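Local coordinates for microcin B17-processing protein McbD (Escherichia coli str. K-12 substr. MG1655, PDB 6GRH) that is needed to convert the inactive microcin B17 precursor peptide into the active antibiotic, and belongs to the YcaO cyclodehydratase family, at residues 25-30 and 261-266; 196-201 and 257-262; 225-230 and 243-248; 237-242 and 268-273. The protein carries 1 engineered substitution. All coordinates share one frame; numbering follows the deposited sequence. Where two conformers were deposited one is given.

In the fold
From the N terminus, residues 25-30 run into strand 28-33 of the antiparallel sheet formed with strands 4-5, 15-18 and 41-45, and contact 1 closes a long loop from there to helix 251-275. Contact 2 starts at helix 196-208 and ends on the same helix, at 257-262, overlapping contact 1 by two residues; the two lie side by side, about 7 Å between centres. Contact 3, the hairpin of strands 224-231 and 241-248, is nested within the loops closed by both. Contact 4 runs from the hairpin connection, 237-242, to 268-273 and crosses the other three. Helix 251-275 thereby ties together the N-terminal sheet, helix 196-208 and the hairpin of the mixed sheet.

Contact 1 (25-30 and 261-266); sequences NMPTFS and ELWQSY
Trp-263 reaches from helix 251-275 to Met-26, Pro-27 and Phe-29, where the chain enters strand 28-33. From CB the side chain sets out with CG anti to the backbone N (chi1 -179°), and the indole then spans the gap between helix and strand. The first ring atom to meet the other segment is CD2, at the fusion of the two rings, 3.9 Å from Pro-27 CG. Next along, Trp-263 CE3 makes the shortest contact, 3.7 Å to the same Pro-27 CG. This carbon stands over one face of the six-membered ring, displaced toward the rim and only 17° off the ring normal, which makes this a CH-pi contact. Trp-263 CZ3 lies 4.2 Å from Pro-27 CB, and at the far end CH2 comes 4.2 Å from Phe-29 CB, which sits at the edge of the indole near its plane. On the pyrrole side Met-26 SD approaches obliquely, 4.4 Å from Trp-263 NE1, as a Met-aromatic contact. One residue further along the helix, the aliphatic part of Gln-264 crosses Phe-29 at about a right angle, its CG 4.2 Å from Phe-29 CE1. Ile-201 of helix 196-208 packs against both Pro-27 and Trp-263, and Ala-44 of the adjoining strand 41-45 also touches the indole. A rigid proline suits a broad aromatic face, and the flexible thioether adapts to an oblique approach. No hydrogen bond joins the two segments, so their attachment rests on dispersion and the weak electrostatics of C-H and sulfur against pi electrons.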
# COMPACT_ATOMS: atom_id res chain seq x y z
N ASN E 25 13.40 -17.76 -19.53
CA ASN E 25 14.58 -18.07 -20.32
C ASN E 25 14.76 -17.36 -21.64
O ASN E 25 15.73 -17.62 -22.32
CB ASN E 25 14.68 -19.60 -20.49
CG ASN E 25 14.94 -20.29 -19.19
OD1 ASN E 25 15.81 -19.85 -18.44
ND2 ASN E 25 14.17 -21.33 -18.87
N MET E 26 13.86 -16.46 -22.04
CA MET E 26 14.13 -15.65 -23.22
C MET E 26 14.86 -14.39 -22.77
O MET E 26 14.74 -13.99 -21.61
CB MET E 26 12.86 -15.34 -24.01
CG MET E 26 12.39 -16.52 -24.89
SD MET E 26 13.48 -16.88 -26.29
CE MET E 26 12.56 -18.10 -27.26
N PRO E 27 15.64 -13.78 -23.68
CA PRO E 27 16.31 -12.52 -23.33
C PRO E 27 15.30 -11.41 -23.09
O PRO E 27 14.19 -11.47 -23.59
CB PRO E 27 17.20 -12.21 -24.54
CG PRO E 27 16.86 -13.19 -25.59
CD PRO E 27 16.00 -14.27 -25.02
N THR E 28 15.68 -10.45 -22.28
CA THR E 28 14.92 -9.26 -22.06
C THR E 28 15.20 -8.32 -23.22
O THR E 28 16.35 -8.23 -23.67
CB THR E 28 15.34 -8.60 -20.73
OG1 THR E 28 14.96 -9.45 -19.65
CG2 THR E 28 14.69 -7.22 -20.52
N PHE E 29 14.17 -7.60 -23.65
CA PHE E 29 14.23 -6.64 -24.71
C PHE E 29 13.81 -5.29 -24.14
O PHE E 29 12.75 -5.20 -23.50
CB PHE E 29 13.26 -7.06 -25.80
CG PHE E 29 13.20 -6.11 -26.97
CD1 PHE E 29 14.14 -6.17 -28.01
CD2 PHE E 29 12.18 -5.16 -27.05
CE1 PHE E 29 14.07 -5.29 -29.09
CE2 PHE E 29 12.09 -4.29 -28.14
CZ PHE E 29 13.03 -4.36 -29.16
N SER E 30 14.63 -4.28 -24.35
CA SER E 30 14.34 -2.91 -23.89
C SER E 30 14.45 -1.97 -25.06
O SER E 30 15.31 -2.14 -25.91
CB SER E 30 15.31 -2.47 -22.78
OG SER E 30 15.17 -3.27 -21.62
N GLU E 261 22.01 -10.95 -30.94
CA GLU E 261 21.85 -9.96 -32.03
C GLU E 261 20.90 -10.49 -33.11
O GLU E 261 20.03 -9.75 -33.56
CB GLU E 261 23.20 -9.61 -32.65
CG GLU E 261 24.12 -8.80 -31.74
CD GLU E 261 23.84 -7.31 -31.74
OE1 GLU E 261 23.31 -6.77 -32.75
OE2 GLU E 261 24.17 -6.65 -30.73
N LEU E 262 21.04 -11.75 -33.49
CA LEU E 262 20.10 -12.35 -34.43
C LEU E 262 18.65 -12.31 -33.90
O LEU E 262 17.76 -11.84 -34.58
CB LEU E 262 20.52 -13.77 -34.80
CG LEU E 262 19.77 -14.43 -35.97
CD1 LEU E 262 20.62 -15.52 -36.65
CD2 LEU E 262 18.42 -15.01 -35.53
N TRP E 263 18.44 -12.81 -32.69
CA TRP E 263 17.12 -12.79 -32.08
C TRP E 263 16.51 -11.38 -32.05
O TRP E 263 15.34 -11.18 -32.38
CB TRP E 263 17.18 -13.35 -30.67
CG TRP E 263 15.84 -13.36 -30.03
CD1 TRP E 263 14.86 -14.26 -30.22
CD2 TRP E 263 15.34 -12.38 -29.14
NE1 TRP E 263 13.75 -13.91 -29.49
CE2 TRP E 263 14.02 -12.76 -28.81
CE3 TRP E 263 15.87 -11.21 -28.59
CZ2 TRP E 263 13.22 -12.02 -27.93
CZ3 TRP E 263 15.08 -10.46 -27.71
CH2 TRP E 263 13.76 -10.87 -27.39
N GLN E 264 17.32 -10.40 -31.66
CA GLN E 264 16.89 -9.02 -31.68
C GLN E 264 16.41 -8.57 -33.06
O GLN E 264 15.34 -7.98 -33.17
CB GLN E 264 18.01 -8.10 -31.16
CG GLN E 264 17.50 -6.67 -31.01
CD GLN E 264 18.50 -5.68 -30.42
OE1 GLN E 264 18.09 -4.71 -29.78
NE2 GLN E 264 19.78 -5.89 -30.67
N SER E 265 17.17 -8.84 -34.13
CA SER E 265 16.74 -8.43 -35.47
C SER E 265 15.54 -9.22 -35.91
O SER E 265 14.66 -8.69 -36.52
CB SER E 265 17.85 -8.61 -36.50
OG SER E 265 18.92 -7.77 -36.15
N TYR E 266 15.52 -10.51 -35.59
CA TYR E 266 14.39 -11.38 -35.92
C TYR E 266 13.10 -10.85 -35.30
O TYR E 266 12.09 -10.69 -36.00
CB TYR E 266 14.68 -12.78 -35.38
CG TYR E 266 13.67 -13.86 -35.64
CD1 TYR E 266 12.45 -13.89 -34.98
CD2 TYR E 266 13.98 -14.90 -36.48
CE1 TYR E 266 11.53 -14.90 -35.20
CE2 TYR E 266 13.08 -15.93 -36.71
CZ TYR E 266 11.86 -15.92 -36.07
OH TYR E 266 10.97 -16.93 -36.27

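Contact 2 (196-201 and 257-262); sequences NHIDEI and KSVVEL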
# COMPACT_ATOMS: atom_id res chain seq x y z
N ASN E 196 21.47 -20.62 -20.67
CA ASN E 196 20.06 -20.95 -20.88
C ASN E 196 19.38 -20.11 -21.98
O ASN E 196 18.72 -20.67 -22.84
CB ASN E 196 19.24 -20.88 -19.57
CG ASN E 196 19.33 -22.16 -18.75
OD1 ASN E 196 20.17 -23.02 -19.00
ND2 ASN E 196 18.45 -22.30 -17.78
N HIS E 197 19.59 -18.80 -21.98
CA HIS E 197 18.89 -17.96 -22.96
C HIS E 197 19.43 -18.12 -24.39
O HIS E 197 18.68 -17.95 -25.34
CB HIS E 197 18.74 -16.50 -22.53
CG HIS E 197 20.00 -15.70 -22.53
ND1 HIS E 197 20.91 -15.73 -21.48
CD2 HIS E 197 20.49 -14.80 -23.42
CE1 HIS E 197 21.90 -14.89 -21.74
NE2 HIS E 197 21.67 -14.32 -22.91
N ILE E 198 20.69 -18.53 -24.51
CA ILE E 198 21.31 -18.73 -25.83
C ILE E 198 20.79 -20.03 -26.42
O ILE E 198 20.38 -20.08 -27.58
CB ILE E 198 22.85 -18.73 -25.72
CG1 ILE E 198 23.34 -17.42 -25.09
CG2 ILE E 198 23.51 -18.97 -27.08
CD1 ILE E 198 22.90 -16.15 -25.79
N ASP E 199 20.80 -21.08 -25.61
CA ASP E 199 20.30 -22.38 -26.03
C ASP E 199 18.81 -22.38 -26.35
O ASP E 199 18.38 -23.06 -27.25
CB ASP E 199 20.64 -23.43 -24.97
CG ASP E 199 22.15 -23.64 -24.82
OD1 ASP E 199 22.90 -23.35 -25.78
OD2 ASP E 199 22.61 -24.06 -23.74
N GLU E 200 18.04 -21.60 -25.60
CA GLU E 200 16.61 -21.40 -25.88
C GLU E 200 16.39 -20.80 -27.30
O GLU E 200 15.57 -21.31 -28.06
CB GLU E 200 16.01 -20.48 -24.82
CG GLU E 200 14.50 -20.43 -24.78
CD GLU E 200 13.88 -21.44 -23.83
OE1 GLU E 200 14.56 -22.36 -23.31
OE2 GLU E 200 12.66 -21.30 -23.61
N ILE E 201 17.14 -19.75 -27.63
CA ILE E 201 17.09 -19.16 -28.97
C ILE E 201 17.55 -20.18 -30.02
O ILE E 201 16.86 -20.40 -31.01
CB ILE E 201 17.94 -17.86 -29.10
CG1 ILE E 201 17.38 -16.76 -28.21
CG2 ILE E 201 18.00 -17.38 -30.55
CD1 ILE E 201 18.40 -15.69 -27.89
N LYS E 257 26.77 -13.38 -27.93
CA LYS E 257 26.30 -12.07 -28.38
C LYS E 257 25.69 -12.14 -29.80
O LYS E 257 24.64 -11.58 -30.05
CB LYS E 257 27.42 -11.01 -28.31
CG LYS E 257 27.93 -10.71 -26.89
CD LYS E 257 28.27 -9.21 -26.70
N SER E 258 26.35 -12.86 -30.70
CA SER E 258 25.84 -13.00 -32.08
C SER E 258 24.42 -13.60 -32.16
O SER E 258 23.56 -13.11 -32.90
CB SER E 258 26.80 -13.85 -32.91
OG SER E 258 26.36 -13.93 -34.24
N VAL E 259 24.19 -14.64 -31.37
CA VAL E 259 22.88 -15.28 -31.30
C VAL E 259 21.80 -14.28 -30.82
O VAL E 259 20.71 -14.23 -31.39
CB VAL E 259 22.94 -16.54 -30.42
CG1 VAL E 259 21.56 -17.10 -30.08
CG2 VAL E 259 23.76 -17.59 -31.13
N VAL E 260 22.14 -13.49 -29.81
CA VAL E 260 21.19 -12.52 -29.25
C VAL E 260 20.96 -11.36 -30.24
O VAL E 260 19.84 -10.85 -30.35
CB VAL E 260 21.62 -12.00 -27.86
CG1 VAL E 260 20.66 -10.93 -27.37
CG2 VAL E 260 21.66 -13.13 -26.87
N GLU E 261 22.01 -10.95 -30.94
CA GLU E 261 21.85 -9.96 -32.03
C GLU E 261 20.90 -10.49 -33.11
O GLU E 261 20.03 -9.75 -33.56
CB GLU E 261 23.20 -9.61 -32.65
CG GLU E 261 24.12 -8.80 -31.74
CD GLU E 261 23.84 -7.31 -31.74
OE1 GLU E 261 23.31 -6.77 -32.75
OE2 GLU E 261 24.17 -6.65 -30.73
N LEU E 262 21.04 -11.75 -33.49
CA LEU E 262 20.10 -12.35 -34.43
C LEU E 262 18.65 -12.31 -33.90
O LEU E 262 17.76 -11.84 -34.58
CB LEU E 262 20.52 -13.77 -34.80
CG LEU E 262 19.77 -14.43 -35.97
CD1 LEU E 262 20.62 -15.52 -36.65
CD2 LEU E 262 18.42 -15.01 -35.53
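Ser-258 OG, hydrogen-bonded to Val-226 O and weakly to Gly-244 O, ties helix 251-275 to strands 224-231 and 241-248, while the next two residues, Val-259 and Val-260, meet Ile-198 and Ile-201 of helix 196-208. The segment axes approach to 9.7 Å and cross at 53°. Val-259 CG1 lies 3.6 Å from Ile-201 CG2, the two side chains sliding past each other in opposite directions, and Ile-198 CG2 touches that same Val-259 CG1 at 4.0 Å. The other main contact is made by Val-260 CG2. It presses against Ile-198 CD1 at 3.4 Å, tighter than usual for two carbons, the side chains crossing at about a right angle. Ile-198 chi2, -56°, places CD1 there. His-197 brings its ring edge-on to this methyl, CD2 being 4.0 Å from Val-260 CG2. Glu-200, on another side of helix 196-208, forms a salt bridge with Arg-63 of an McbC chain. Beta-branched valine and isoleucine suit the interface because branching at CB limits their rotamers, so little conformational freedom is lost when their methyl groups interlock. With no hydrogen bond between the segments, shape and the burial of hydrocarbon hold these helices together.

Contact 3 (225-230 and 243-248); sequences AVLTLY and TGLSYA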
# COMPACT_ATOMS: atom_id res chain seq x y z
N ALA E 225 35.10 -12.81 -34.71
CA ALA E 225 33.86 -12.22 -35.24
C ALA E 225 32.99 -13.38 -35.66
O ALA E 225 33.35 -14.13 -36.56
CB ALA E 225 34.15 -11.34 -36.43
N VAL E 226 31.87 -13.57 -34.99
CA VAL E 226 31.02 -14.71 -35.26
C VAL E 226 29.74 -14.26 -35.95
O VAL E 226 29.05 -13.40 -35.41
CB VAL E 226 30.72 -15.50 -33.98
CG1 VAL E 226 29.73 -16.62 -34.25
CG2 VAL E 226 32.03 -16.09 -33.43
N LEU E 227 29.46 -14.84 -37.12
CA LEU E 227 28.29 -14.51 -37.91
C LEU E 227 27.33 -15.67 -37.76
O LEU E 227 27.70 -16.80 -38.05
CB LEU E 227 28.66 -14.35 -39.39
CG LEU E 227 27.53 -13.96 -40.36
CD1 LEU E 227 26.99 -12.59 -40.07
CD2 LEU E 227 28.03 -14.07 -41.79
N THR E 228 26.12 -15.38 -37.29
CA THR E 228 25.06 -16.38 -37.20
C THR E 228 24.08 -16.07 -38.33
O THR E 228 23.76 -14.90 -38.58
CB THR E 228 24.33 -16.35 -35.84
OG1 THR E 228 24.24 -14.99 -35.38
CG2 THR E 228 25.06 -17.19 -34.79
N LEU E 229 23.62 -17.12 -39.01
CA LEU E 229 22.72 -17.00 -40.15
C LEU E 229 21.55 -17.93 -39.93
O LEU E 229 21.72 -19.05 -39.45
CB LEU E 229 23.46 -17.40 -41.43
CG LEU E 229 24.58 -16.47 -41.89
CD1 LEU E 229 25.24 -17.05 -43.13
CD2 LEU E 229 24.06 -15.06 -42.16
N TYR E 230 20.37 -17.45 -40.29
CA TYR E 230 19.13 -18.19 -40.16
C TYR E 230 18.35 -18.06 -41.45
O TYR E 230 18.31 -16.98 -42.05
CB TYR E 230 18.26 -17.62 -39.03
CG TYR E 230 16.85 -18.18 -39.01
CD1 TYR E 230 16.59 -19.44 -38.47
CD2 TYR E 230 15.78 -17.46 -39.54
CE1 TYR E 230 15.32 -19.96 -38.45
CE2 TYR E 230 14.50 -17.98 -39.51
CZ TYR E 230 14.28 -19.23 -38.97
OH TYR E 230 13.02 -19.76 -38.92
N THR E 243 20.07 -12.54 -39.33
CA THR E 243 21.50 -12.66 -39.10
C THR E 243 21.89 -11.93 -37.84
O THR E 243 21.18 -11.03 -37.40
CB THR E 243 22.33 -12.15 -40.31
OG1 THR E 243 23.74 -12.29 -40.05
CG2 THR E 243 22.05 -10.71 -40.64
N GLY E 244 22.99 -12.36 -37.25
CA GLY E 244 23.59 -11.70 -36.11
C GLY E 244 25.09 -11.75 -36.23
O GLY E 244 25.65 -12.67 -36.84
N LEU E 245 25.74 -10.76 -35.65
CA LEU E 245 27.18 -10.64 -35.74
C LEU E 245 27.71 -10.02 -34.45
O LEU E 245 27.15 -9.05 -33.94
CB LEU E 245 27.55 -9.74 -36.91
CG LEU E 245 29.03 -9.42 -37.12
CD1 LEU E 245 29.84 -10.67 -37.44
CD2 LEU E 245 29.14 -8.43 -38.26
N SER E 246 28.82 -10.56 -33.96
CA SER E 246 29.49 -9.96 -32.85
C SER E 246 30.95 -10.35 -32.81
O SER E 246 31.30 -11.45 -33.21
CB SER E 246 28.79 -10.37 -31.56
OG SER E 246 29.38 -9.73 -30.46
N TYR E 247 31.78 -9.43 -32.32
CA TYR E 247 33.19 -9.66 -32.15
C TYR E 247 33.53 -9.55 -30.67
O TYR E 247 33.13 -8.60 -30.01
CB TYR E 247 34.00 -8.63 -32.93
CG TYR E 247 35.49 -8.71 -32.73
CD1 TYR E 247 36.13 -7.95 -31.74
CD2 TYR E 247 36.27 -9.56 -33.51
CE1 TYR E 247 37.50 -8.01 -31.56
CE2 TYR E 247 37.65 -9.63 -33.33
CZ TYR E 247 38.26 -8.86 -32.35
OH TYR E 247 39.62 -8.91 -32.19
N ALA E 248 34.28 -10.52 -30.18
CA ALA E 248 34.81 -10.49 -28.82
C ALA E 248 36.14 -11.26 -28.78
O ALA E 248 36.49 -11.93 -29.76
CB ALA E 248 33.80 -11.07 -27.85
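Leu-227 and Leu-245 face each other across a non-hydrogen-bonded pair of this antiparallel hairpin, both side chains on the face that also bears Ala-225, Leu-229, Thr-243 and Tyr-247. Leu-227 CD1 lies 4.3 Å from Leu-245 CB, and Leu-227 also crosses Thr-243 obliquely, Leu-227 CD1 lying 3.3 Å from Thr-243 OG1. Leu-229 instead lies side by side with Thr-243, pointing the same way, CD2 3.9 Å from Thr-243 CB. At the other end Ala-225 CB meets Tyr-247 CD2 at 4.0 Å, a small residue lying beside a large ring.

Threonine suits position 243 because its hydroxyl can reach the neighbouring strand's carbonyl while its CB packs against Leu-229. With OG1 anti to its own backbone N (chi1 180°), Thr-243 donates to Thr-228 O at 3.0 Å, while Gly-244 N reaches the same Thr-228 O at 3.0 Å from the opposite face of the carbonyl plane. Two donors thus grip one buried oxygen. The returning bond, Thr-228 N to Gly-244 O, is 2.8 Å long and nearly straight at 166°, and Val-226 and Ser-246 form a second hydrogen-bonded pair.

Strand 241-248 is outermost in the mixed sheet within this chain, and strand 224-231 pairs on its other side with 210-215. Val-226 and Ser-246 project toward helix 251-275, whereas Leu-227 and Tyr-247 touch helix 157-180; Leu-245 adds Phe-395 near the C terminus.

Contact 4 (237-242 and 268-273); sequences SRIKYS and CLHNFL
The hairpin connection that leads into strand 241-248 rests on the late turns of helix 251-275, with Arg-238 and Ile-239 set against Leu-269, His-270 and Leu-273. Ile-239 supplies the apolar wedge: its chi2 of -58° places CD1 against the helix, 3.7 Å from Leu-269 CG and 3.5 Å from His-270 N. That methyl also lies 4.1 Å from Leu-273 CD1, one turn further along. Isoleucine suits the place because its ethyl arm can set CD1 against both leucines. Ile-239 CG1 meanwhile sits at the edge of the His-270 ring.

This is the helix that directly follows strand 241-248, so the contact folds the element after the hairpin back onto the turn before its second strand. A buried backbone N-H there is served by water: water 1 accepts from Ile-239 N at 3.0 Å and is hydrogen-bonded to His-270 ND1 at 2.9 Å.

Arg-238 bends at chi2 (90°), which brings CD to 3.7 Å from His-270 CE1, the guanidinium standing 87° from the imidazole plane. Arg-238 CB lies 4.0 Å from Leu-273 CD1. Both polar ends turn to a neighbouring McbC chain: Arg-238 NH1 bonds Ser-2 O, and His-270 NE2 bonds Glu-5 OE1, whose carboxylate would probably ease the proximity of arginine and histidine. Within the turn, Lys-240 NZ donates to Ser-237 O at 2.6 Å, in the carbonyl plane, and also bonds Asn-234 O.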
# COMPACT_ATOMS: atom_id res chain seq x y z
N SER E 237 5.92 -18.81 -41.33
CA SER E 237 6.92 -17.93 -40.72
C SER E 237 7.00 -16.59 -41.46
O SER E 237 7.12 -16.57 -42.68
CB SER E 237 8.30 -18.58 -40.73
OG SER E 237 8.31 -19.77 -39.96
N ARG E 238 6.96 -15.48 -40.72
CA ARG E 238 7.14 -14.15 -41.29
C ARG E 238 8.60 -13.85 -41.56
O ARG E 238 8.92 -13.15 -42.52
CB ARG E 238 6.56 -13.08 -40.36
CG ARG E 238 5.03 -13.00 -40.37
CD ARG E 238 4.39 -13.90 -39.32
NE ARG E 238 2.98 -13.53 -39.08
CZ ARG E 238 2.21 -13.97 -38.09
NH1 ARG E 238 2.68 -14.82 -37.17
NH2 ARG E 238 0.95 -13.55 -38.00
N ILE E 239 9.50 -14.34 -40.72
CA ILE E 239 10.92 -14.15 -40.92
C ILE E 239 11.49 -15.34 -41.69
O ILE E 239 11.56 -16.45 -41.16
CB ILE E 239 11.69 -13.95 -39.60
CG1 ILE E 239 11.08 -12.81 -38.77
CG2 ILE E 239 13.17 -13.72 -39.86
CD1 ILE E 239 11.02 -11.45 -39.45
N LYS E 240 11.90 -15.09 -42.93
CA LYS E 240 12.49 -16.11 -43.77
C LYS E 240 14.01 -16.15 -43.63
O LYS E 240 14.64 -17.15 -43.98
CB LYS E 240 12.15 -15.83 -45.24
CG LYS E 240 10.68 -15.55 -45.53
CD LYS E 240 9.77 -16.68 -45.09
CE LYS E 240 8.35 -16.44 -45.57
NZ LYS E 240 7.43 -17.52 -45.13
N TYR E 241 14.59 -15.05 -43.14
CA TYR E 241 16.03 -14.86 -43.05
C TYR E 241 16.35 -13.91 -41.92
O TYR E 241 15.65 -12.91 -41.74
CB TYR E 241 16.59 -14.31 -44.38
CG TYR E 241 18.00 -13.72 -44.30
CD1 TYR E 241 19.11 -14.55 -44.24
CD2 TYR E 241 18.20 -12.35 -44.30
CE1 TYR E 241 20.40 -14.02 -44.16
CE2 TYR E 241 19.47 -11.81 -44.22
CZ TYR E 241 20.58 -12.65 -44.14
OH TYR E 241 21.87 -12.11 -44.06
N SER E 242 17.41 -14.19 -41.17
CA SER E 242 17.95 -13.21 -40.24
C SER E 242 19.42 -13.48 -39.99
O SER E 242 19.95 -14.51 -40.40
CB SER E 242 17.15 -13.22 -38.92
OG SER E 242 17.48 -12.07 -38.17
N CYS E 268 12.35 -7.83 -33.84
CA CYS E 268 11.95 -6.47 -34.25
C CYS E 268 11.24 -6.48 -35.59
O CYS E 268 10.16 -5.90 -35.73
CB CYS E 268 13.13 -5.51 -34.28
SG CYS E 268 13.71 -5.15 -32.59
N LEU E 269 11.82 -7.16 -36.57
CA LEU E 269 11.16 -7.27 -37.87
C LEU E 269 9.86 -8.09 -37.77
O LEU E 269 8.86 -7.70 -38.36
CB LEU E 269 12.08 -7.84 -38.93
CG LEU E 269 11.52 -7.93 -40.35
CD1 LEU E 269 10.83 -6.65 -40.81
CD2 LEU E 269 12.68 -8.27 -41.27
N HIS E 270 9.86 -9.17 -37.00
CA HIS E 270 8.63 -9.97 -36.80
C HIS E 270 7.49 -9.10 -36.25
O HIS E 270 6.37 -9.18 -36.75
CB HIS E 270 8.87 -11.16 -35.86
CG HIS E 270 7.66 -11.99 -35.62
ND1 HIS E 270 7.26 -12.99 -36.49
CD2 HIS E 270 6.73 -11.96 -34.63
CE1 HIS E 270 6.15 -13.54 -36.03
NE2 HIS E 270 5.81 -12.93 -34.91
N ASN E 271 7.80 -8.25 -35.27
CA ASN E 271 6.81 -7.41 -34.62
C ASN E 271 6.33 -6.26 -35.50
O ASN E 271 5.15 -5.88 -35.42
CB ASN E 271 7.35 -6.86 -33.31
CG ASN E 271 7.35 -7.90 -32.20
OD1 ASN E 271 6.64 -8.91 -32.27
ND2 ASN E 271 8.12 -7.64 -31.17
N PHE E 272 7.25 -5.72 -36.30
CA PHE E 272 6.91 -4.79 -37.37
C PHE E 272 5.88 -5.44 -38.32
O PHE E 272 4.81 -4.86 -38.60
CB PHE E 272 8.18 -4.36 -38.11
CG PHE E 272 7.95 -3.31 -39.16
CD1 PHE E 272 7.53 -3.67 -40.43
CD2 PHE E 272 8.07 -1.96 -38.85
CE1 PHE E 272 7.27 -2.70 -41.40
CE2 PHE E 272 7.82 -0.99 -39.81
CZ PHE E 272 7.41 -1.36 -41.08
N LEU E 273 6.15 -6.67 -38.76
CA LEU E 273 5.27 -7.36 -39.72
C LEU E 273 3.90 -7.79 -39.18
O LEU E 273 2.92 -7.75 -39.91
CB LEU E 273 5.98 -8.55 -40.38
CG LEU E 273 7.21 -8.23 -41.23
CD1 LEU E 273 8.00 -9.51 -41.49
CD2 LEU E 273 6.83 -7.57 -42.55
O HOH W 1 8.46 -15.08 -38.04